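Local coordinates for protein-glutamine gamma-glutamyltransferase (Pseudomonas aeruginosa PAO1, PDB 6G49) that shows transglutaminase activity in vitro, cross-linking protein glutamine and lysine side chains through its periplasmic domain, and is critical for the viability of the bacterium, at residues R68-E79 / R262-E271. Numbering follows the deposited sequence. Where two conformers were deposited one is given.
Sequences REQLYWRALTME and RVVAGYQGGE
Strand 72-78 pairs antiparallel with 262-265, at 160° and 4.7 Å between axes, and continues onto 267-268. Between these pairings lies a classic beta bulge: Ala75 N and Leu76 N both donate to Ala265 O, which shifts the register by one between Arg74 and Leu76, beside the corner that the other chain turns at Gly266. Beyond it, Trp73 and Tyr267 form a hydrogen-bonded pair, and Trp73 NE1 reaches Gly269 O (2.9 Å) in the indole plane, nearly straight at 167°. Gln268 lays CG over the centre of one Tyr72 face, 3.6 Å from the centroid, a CH-pi contact. CG stands anti to the backbone N (chi1 -161°) and the bend at chi2 swings the amide toward Arg68, where NE2 meets Arg68 O in a weak bond. A water links Gln268 OE1 to Arg68 NH1. End-on, Arg68 grips Gly270 O with NH1 (3.0 Å) and NH2 (2.7 Å). At the other end, Arg262 NH1 forms a salt bridge with Glu79 OE2 (2.9 Å) from above the carboxylate plane; Glu79 also binds Arg175 and Gln91, and Arg262 NE pairs with Glu291. Gln268 CG thus covers one face of a tyrosine whose hydroxyl hydrogen-bonds Asp303, consistent with a second-shell role beside the probable Cys-His-Asp triad.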
loop_
_atom_site.group_PDB
_atom_site.type_symbol
_atom_site.label_atom_id
_atom_site.label_comp_id
_atom_site.label_asym_id
_atom_site.label_seq_id
_atom_site.Cartn_x
_atom_site.Cartn_y
_atom_site.Cartn_z
ATOM N N ARG A 68 6.692 14.436 -4.675
ATOM C CA ARG A 68 6.536 13.074 -5.153
ATOM C C ARG A 68 6.356 12.095 -4.009
ATOM O O ARG A 68 5.641 11.103 -4.140
ATOM C CB ARG A 68 7.797 12.552 -5.830
ATOM C CG ARG A 68 7.954 13.047 -7.236
ATOM C CD ARG A 68 9.129 12.297 -7.807
ATOM N NE ARG A 68 9.070 12.438 -9.238
ATOM C CZ ARG A 68 8.217 11.772 -10.008
ATOM N NH1 ARG A 68 7.511 10.769 -9.508
ATOM N NH2 ARG A 68 8.068 12.136 -11.273
ATOM N N GLU A 69 6.979 12.418 -2.869
ATOM C CA GLU A 69 7.029 11.540 -1.712
ATOM C C GLU A 69 5.638 11.368 -1.132
ATOM O O GLU A 69 5.444 10.477 -0.371
ATOM C CB GLU A 69 7.930 12.135 -0.608
ATOM C CG GLU A 69 9.239 12.628 -1.165
ATOM C CD GLU A 69 9.222 14.067 -1.664
ATOM O OE1 GLU A 69 9.264 14.249 -2.894
ATOM O OE2 GLU A 69 9.140 14.994 -0.818
ATOM N N GLN A 70 4.713 12.274 -1.453
ATOM C CA GLN A 70 3.392 12.216 -0.949
ATOM C C GLN A 70 2.425 11.505 -1.922
ATOM O O GLN A 70 1.261 11.391 -1.576
ATOM C CB GLN A 70 2.866 13.640 -0.737
ATOM C CG GLN A 70 3.584 14.300 0.443
ATOM C CD GLN A 70 3.234 15.753 0.672
ATOM O OE1 GLN A 70 2.167 16.247 0.296
ATOM N NE2 GLN A 70 4.157 16.445 1.319
ATOM N N LEU A 71 2.866 11.161 -3.144
ATOM C CA LEU A 71 1.975 10.690 -4.178
ATOM C C LEU A 71 1.793 9.168 -4.062
ATOM O O LEU A 71 2.222 8.374 -4.907
ATOM C CB LEU A 71 2.522 11.080 -5.533
ATOM C CG LEU A 71 2.620 12.587 -5.760
ATOM C CD1 LEU A 71 3.120 12.837 -7.146
ATOM C CD2 LEU A 71 1.280 13.265 -5.537
ATOM N N TYR A 72 1.185 8.779 -2.958
ATOM C CA TYR A 72 0.747 7.400 -2.717
ATOM C C TYR A 72 -0.723 7.266 -3.070
ATOM O O TYR A 72 -1.609 7.643 -2.306
ATOM C CB TYR A 72 1.006 6.985 -1.262
ATOM C CG TYR A 72 2.457 6.685 -1.003
ATOM C CD1 TYR A 72 3.370 7.690 -0.772
ATOM C CD2 TYR A 72 2.917 5.378 -0.920
ATOM C CE1 TYR A 72 4.695 7.405 -0.553
ATOM C CE2 TYR A 72 4.251 5.073 -0.672
ATOM C CZ TYR A 72 5.146 6.111 -0.474
ATOM O OH TYR A 72 6.439 5.802 -0.204
ATOM N N TRP A 73 -0.962 6.705 -4.247
ATOM C CA TRP A 73 -2.275 6.486 -4.821
ATOM C C TRP A 73 -2.857 5.158 -4.335
ATOM O O TRP A 73 -2.502 4.116 -4.906
ATOM C CB TRP A 73 -2.265 6.563 -6.349
ATOM C CG TRP A 73 -1.572 7.757 -6.913
ATOM C CD1 TRP A 73 -0.307 7.802 -7.395
ATOM C CD2 TRP A 73 -2.082 9.107 -7.006
ATOM N NE1 TRP A 73 0.015 9.085 -7.778
ATOM C CE2 TRP A 73 -1.059 9.882 -7.556
ATOM C CE3 TRP A 73 -3.302 9.687 -6.669
ATOM C CZ2 TRP A 73 -1.217 11.256 -7.772
ATOM C CZ3 TRP A 73 -3.461 11.041 -6.885
ATOM C CH2 TRP A 73 -2.433 11.769 -7.453
ATOM N N ARG A 74 -3.659 5.186 -3.273
ATOM C CA ARG A 74 -4.275 3.956 -2.745
ATOM C C ARG A 74 -5.289 3.438 -3.751
ATOM O O ARG A 74 -6.117 4.189 -4.288
ATOM C CB ARG A 74 -4.983 4.102 -1.395
ATOM C CG ARG A 74 -5.595 2.807 -0.848
ATOM C CD ARG A 74 -6.281 2.956 0.520
ATOM N NE ARG A 74 -5.427 3.542 1.536
ATOM C CZ ARG A 74 -5.242 3.036 2.749
ATOM N NH1 ARG A 74 -6.020 2.029 3.149
ATOM N NH2 ARG A 74 -4.279 3.514 3.523
ATOM N N ALA A 75 -5.235 2.113 -4.005
ATOM C CA ALA A 75 -6.268 1.385 -4.736
ATOM C C ALA A 75 -7.074 0.498 -3.817
ATOM O O ALA A 75 -8.317 0.573 -3.785
ATOM C CB ALA A 75 -5.682 0.588 -5.855
ATOM N N LEU A 76 -6.378 -0.385 -3.079
ATOM C CA LEU A 76 -7.096 -1.324 -2.200
ATOM C C LEU A 76 -6.139 -1.734 -1.087
ATOM O O LEU A 76 -4.961 -1.465 -1.139
ATOM C CB LEU A 76 -7.592 -2.549 -2.961
ATOM C CG LEU A 76 -6.553 -3.556 -3.424
ATOM C CD1 LEU A 76 -7.227 -4.922 -3.595
ATOM C CD2 LEU A 76 -5.877 -3.118 -4.724
ATOM N N THR A 77 -6.674 -2.434 -0.077
ATOM C CA THR A 77 -5.861 -3.118 0.925
ATOM C C THR A 77 -6.055 -4.608 0.778
ATOM O O THR A 77 -7.103 -5.090 0.311
ATOM C CB THR A 77 -6.114 -2.738 2.395
ATOM O OG1 THR A 77 -7.272 -3.429 2.900
ATOM C CG2 THR A 77 -6.213 -1.246 2.602
ATOM N N MET A 78 -5.002 -5.326 1.187
ATOM C CA MET A 78 -4.991 -6.781 1.211
ATOM C C MET A 78 -4.718 -7.213 2.655
ATOM O O MET A 78 -3.638 -6.981 3.178
ATOM C CB MET A 78 -3.922 -7.281 0.244
ATOM C CG MET A 78 -4.260 -6.882 -1.206
ATOM S SD MET A 78 -3.040 -7.555 -2.362
ATOM C CE MET A 78 -3.573 -6.691 -3.830
ATOM N N GLU A 79 -5.740 -7.819 3.264
ATOM C CA GLU A 79 -5.735 -8.164 4.671
ATOM C C GLU A 79 -5.566 -9.648 4.932
ATOM O O GLU A 79 -5.476 -10.018 6.126
ATOM C CB GLU A 79 -7.029 -7.653 5.311
ATOM C CG GLU A 79 -7.075 -6.142 5.444
ATOM C CD GLU A 79 -8.450 -5.578 5.768
ATOM O OE1 GLU A 79 -9.351 -5.860 4.999
ATOM O OE2 GLU A 79 -8.546 -4.861 6.786
ATOM N N ARG A 262 -1.615 -4.281 7.496
ATOM C CA ARG A 262 -2.141 -4.789 6.244
ATOM C C ARG A 262 -1.298 -4.174 5.122
ATOM O O ARG A 262 -0.610 -3.172 5.335
ATOM C CB ARG A 262 -3.645 -4.545 6.058
ATOM C CG ARG A 262 -4.048 -3.085 6.179
ATOM C CD ARG A 262 -5.565 -2.943 6.203
ATOM N NE ARG A 262 -5.935 -1.575 6.502
ATOM C CZ ARG A 262 -7.065 -1.180 7.114
ATOM N NH1 ARG A 262 -7.988 -2.078 7.482
ATOM N NH2 ARG A 262 -7.259 0.122 7.339
ATOM N N VAL A 263 -1.331 -4.866 3.996
ATOM C CA VAL A 263 -0.673 -4.353 2.779
ATOM C C VAL A 263 -1.625 -3.414 2.061
ATOM O O VAL A 263 -2.820 -3.715 1.856
ATOM C CB VAL A 263 -0.228 -5.537 1.899
ATOM C CG1 VAL A 263 0.231 -5.067 0.524
ATOM C CG2 VAL A 263 0.838 -6.371 2.598
ATOM N N VAL A 264 -1.075 -2.281 1.638
ATOM C CA VAL A 264 -1.797 -1.304 0.815
ATOM C C VAL A 264 -1.229 -1.439 -0.605
ATOM O O VAL A 264 -0.017 -1.387 -0.771
ATOM C CB VAL A 264 -1.642 0.124 1.352
ATOM C CG1 VAL A 264 -2.548 1.088 0.588
ATOM C CG2 VAL A 264 -2.007 0.202 2.834
ATOM N N ALA A 265 -2.097 -1.565 -1.588
ATOM C CA ALA A 265 -1.688 -1.668 -2.970
ATOM C C ALA A 265 -2.249 -0.473 -3.752
ATOM O O ALA A 265 -3.356 -0.005 -3.510
ATOM C CB ALA A 265 -2.215 -2.924 -3.586
ATOM N N GLY A 266 -1.470 -0.025 -4.712
ATOM C CA GLY A 266 -1.867 1.102 -5.570
ATOM C C GLY A 266 -0.722 1.490 -6.462
ATOM O O GLY A 266 -0.096 0.640 -7.059
ATOM N N TYR A 267 -0.458 2.793 -6.537
ATOM C CA TYR A 267 0.598 3.318 -7.369
ATOM C C TYR A 267 1.349 4.361 -6.541
ATOM O O TYR A 267 0.752 4.943 -5.627
ATOM C CB TYR A 267 0.024 3.982 -8.629
ATOM C CG TYR A 267 -0.718 3.036 -9.523
ATOM C CD1 TYR A 267 -2.038 2.687 -9.276
ATOM C CD2 TYR A 267 -0.034 2.384 -10.539
ATOM C CE1 TYR A 267 -2.698 1.745 -10.064
ATOM C CE2 TYR A 267 -0.678 1.433 -11.322
ATOM C CZ TYR A 267 -1.994 1.106 -11.062
ATOM O OH TYR A 267 -2.606 0.180 -11.850
ATOM N N GLN A 268 2.613 4.607 -6.889
ATOM C CA GLN A 268 3.357 5.660 -6.210
ATOM C C GLN A 268 4.034 6.504 -7.296
ATOM O O GLN A 268 4.802 5.948 -8.056
ATOM C CB GLN A 268 4.349 5.109 -5.193
ATOM C CG GLN A 268 4.802 6.121 -4.172
ATOM C CD GLN A 268 5.681 7.240 -4.673
ATOM O OE1 GLN A 268 6.464 7.039 -5.570
ATOM N NE2 GLN A 268 5.584 8.392 -4.013
ATOM N N GLY A 269 3.796 7.813 -7.200
ATOM C CA GLY A 269 4.520 8.766 -8.026
ATOM C C GLY A 269 3.692 9.197 -9.213
ATOM O O GLY A 269 2.550 9.579 -9.116
ATOM N N GLY A 270 4.356 9.228 -10.356
ATOM C CA GLY A 270 3.748 9.677 -11.587
ATOM C C GLY A 270 4.740 10.471 -12.422
ATOM O O GLY A 270 5.798 10.844 -11.960
ATOM N N GLU A 271 4.370 10.725 -13.664
ATOM C CA GLU A 271 5.209 11.428 -14.611
ATOM C C GLU A 271 4.536 12.728 -15.051
ATOM O O GLU A 271 3.440 12.712 -15.546
ATOM C CB GLU A 271 5.421 10.516 -15.812
ATOM C CG GLU A 271 6.092 9.175 -15.498
ATOM C CD GLU A 271 5.210 8.146 -14.782
ATOM O OE1 GLU A 271 4.180 7.729 -15.310
ATOM O OE2 GLU A 271 5.577 7.720 -13.682
HETATM O O HOH W 1 7.799 8.964 -7.036
#